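Motility protein B (Helicobacter pylori, PDB 3S06) probably forms, together with MotA, the stator of the flagellar motor and may fasten the torque-generating machinery to the cell wall through its periplasmic domain. Local coordinates at residues 63-68 with 139-144. Residues are numbered along the deposited sequence; the frame is centred on the assembly and turned at random.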
loop_
_atom_site.group_PDB
_atom_site.type_symbol
_atom_site.label_atom_id
_atom_site.label_comp_id
_atom_site.label_asym_id
_atom_site.label_seq_id
_atom_site.Cartn_x
_atom_site.Cartn_y
_atom_site.Cartn_z
ATOM N N LYS A 63 11.130 3.703 15.529
ATOM C CA LYS A 63 11.664 4.971 14.972
ATOM C C LYS A 63 11.216 5.279 13.554
ATOM O O LYS A 63 11.166 6.450 13.133
ATOM C CB LYS A 63 13.204 4.942 14.953
ATOM C CG LYS A 63 13.923 5.589 16.147
ATOM C CD LYS A 63 15.426 5.245 16.117
ATOM C CE LYS A 63 16.089 5.463 17.477
ATOM N NZ LYS A 63 17.262 4.548 17.698
ATOM N N ARG A 64 10.921 4.229 12.792
ATOM C CA ARG A 64 10.553 4.394 11.405
ATOM C C ARG A 64 9.156 4.990 11.223
ATOM O O ARG A 64 8.834 5.451 10.134
ATOM C CB ARG A 64 10.676 3.064 10.632
ATOM C CG ARG A 64 9.544 2.076 10.878
ATOM C CD ARG A 64 9.656 0.863 9.946
ATOM N NE ARG A 64 10.697 -0.053 10.387
ATOM C CZ ARG A 64 11.331 -0.929 9.609
ATOM N NH1 ARG A 64 11.049 -1.023 8.308
ATOM N NH2 ARG A 64 12.269 -1.710 10.143
ATOM N N VAL A 65 8.347 4.979 12.279
ATOM C CA VAL A 65 6.980 5.480 12.164
ATOM C C VAL A 65 7.034 7.008 12.169
ATOM O O VAL A 65 7.764 7.615 12.961
ATOM C CB VAL A 65 6.041 4.943 13.270
ATOM C CG1 VAL A 65 4.619 5.464 13.063
ATOM C CG2 VAL A 65 6.048 3.407 13.267
ATOM N N HIS A 66 6.299 7.610 11.241
ATOM C CA HIS A 66 6.180 9.052 11.143
ATOM C C HIS A 66 4.844 9.446 11.724
ATOM O O HIS A 66 3.837 8.800 11.456
ATOM C CB HIS A 66 6.282 9.487 9.670
ATOM C CG HIS A 66 7.617 9.178 9.068
ATOM N ND1 HIS A 66 7.859 9.225 7.711
ATOM C CD2 HIS A 66 8.789 8.819 9.649
ATOM C CE1 HIS A 66 9.120 8.900 7.482
ATOM N NE2 HIS A 66 9.706 8.646 8.640
ATOM N N ILE A 67 4.864 10.481 12.560
ATOM C CA ILE A 67 3.668 10.960 13.253
ATOM C C ILE A 67 3.323 12.363 12.743
ATOM O O ILE A 67 4.117 13.309 12.907
ATOM C CB ILE A 67 3.949 10.998 14.782
ATOM C CG1 ILE A 67 4.342 9.584 15.245
ATOM C CG2 ILE A 67 2.694 11.466 15.556
ATOM C CD1 ILE A 67 5.089 9.561 16.611
ATOM N N ASN A 68 2.145 12.508 12.131
ATOM C CA ASN A 68 1.768 13.784 11.550
ATOM C C ASN A 68 0.502 14.265 12.237
ATOM O O ASN A 68 -0.522 13.574 12.206
ATOM C CB ASN A 68 1.539 13.623 10.035
ATOM C CG ASN A 68 1.111 14.925 9.358
ATOM O OD1 ASN A 68 0.001 14.995 8.814
ATOM N ND2 ASN A 68 1.988 15.934 9.344
ATOM N N ILE A 139 -4.178 12.434 14.642
ATOM C CA ILE A 139 -2.789 12.007 14.656
ATOM C C ILE A 139 -2.709 10.870 13.652
ATOM O O ILE A 139 -3.407 9.857 13.767
ATOM C CB ILE A 139 -2.295 11.573 16.040
ATOM C CG1 ILE A 139 -2.566 12.667 17.066
ATOM C CG2 ILE A 139 -0.769 11.256 15.993
ATOM C CD1 ILE A 139 -2.270 12.239 18.454
ATOM N N PHE A 140 -1.862 11.069 12.656
ATOM C CA PHE A 140 -1.774 10.143 11.513
ATOM C C PHE A 140 -0.415 9.463 11.573
ATOM O O PHE A 140 0.631 10.147 11.669
ATOM C CB PHE A 140 -1.951 10.927 10.211
ATOM C CG PHE A 140 -1.771 10.091 8.964
ATOM C CD1 PHE A 140 -2.621 9.026 8.701
ATOM C CD2 PHE A 140 -0.746 10.375 8.061
ATOM C CE1 PHE A 140 -2.451 8.245 7.524
ATOM C CE2 PHE A 140 -0.583 9.613 6.891
ATOM C CZ PHE A 140 -1.444 8.530 6.647
ATOM N N PHE A 141 -0.446 8.129 11.554
ATOM C CA PHE A 141 0.748 7.306 11.666
ATOM C C PHE A 141 1.030 6.654 10.321
ATOM O O PHE A 141 0.183 5.947 9.784
ATOM C CB PHE A 141 0.548 6.214 12.712
ATOM C CG PHE A 141 0.244 6.747 14.088
ATOM C CD1 PHE A 141 1.265 6.862 15.027
ATOM C CD2 PHE A 141 -1.052 7.109 14.446
ATOM C CE1 PHE A 141 0.991 7.352 16.315
ATOM C CE2 PHE A 141 -1.337 7.597 15.717
ATOM C CZ PHE A 141 -0.319 7.700 16.654
ATOM N N SER A 142 2.231 6.855 9.791
ATOM C CA SER A 142 2.562 6.343 8.449
ATOM C C SER A 142 4.052 6.020 8.354
ATOM O O SER A 142 4.772 6.149 9.330
ATOM C CB SER A 142 2.193 7.370 7.371
ATOM O OG SER A 142 3.055 8.498 7.473
ATOM N N THR A 143 4.509 5.528 7.195
ATOM C CA THR A 143 5.953 5.436 6.931
ATOM C C THR A 143 6.236 5.991 5.524
ATOM O O THR A 143 5.306 6.275 4.785
ATOM C CB THR A 143 6.512 3.987 7.049
ATOM O OG1 THR A 143 6.033 3.199 5.954
ATOM C CG2 THR A 143 6.114 3.311 8.377
ATOM N N ASP A 144 7.496 6.177 5.132
ATOM C CA ASP A 144 7.739 6.591 3.735
ATOM C C ASP A 144 8.353 5.472 2.883
ATOM O O ASP A 144 9.099 5.743 1.925
ATOM C CB ASP A 144 8.537 7.917 3.624
ATOM C CG ASP A 144 9.936 7.826 4.217
ATOM O OD1 ASP A 144 10.317 6.763 4.758
ATOM O OD2 ASP A 144 10.662 8.844 4.137
HETATM O O HOH W 1 9.581 5.481 7.612
HETATM O O HOH W 2 5.466 9.321 6.013
#
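Ile139, in one of its two conformers, meets Ile67 through their CG2 methyls, the side chains lying abreast and pointing the same way. Next along the strand, Phe140 exchanges two backbone hydrogen bonds with Asn68: Asn68 N reaches Phe140 O at 2.8 Å, and Phe140 N returns to Asn68 O at 2.9 Å. The Phe140 ring swings away, its CG anti to the backbone N (chi1 176°), and forms a cation-pi contact with Arg70. Phe141 faces Ile67 as a non-hydrogen-bonded antiparallel pair; its CD1 lies 4.1 Å from Ile67 CG1. Ile58 and Leu61, from the loop after helix 48-57, also touch Phe141. Strand 137-142 is the middle of the five-stranded mixed sheet of the OmpA-like domain and runs antiparallel to 66-74 (local axes 156° apart). At Ser142 the paired bonding resumes, with His66 N to Ser142 O nearly straight (174°). Ser142 OG and His66 ND1 share a water, 2.9 Å from each. The Thr143 methyl CG2 rests near Arg64 O, and Leu148 of a second subunit packs on this residue. In one of its two conformers Asp144 brings CG 3.5 Å from His66 CE1, at the ring edge, and its OD1 accepts from another water that also donates to Arg64 O.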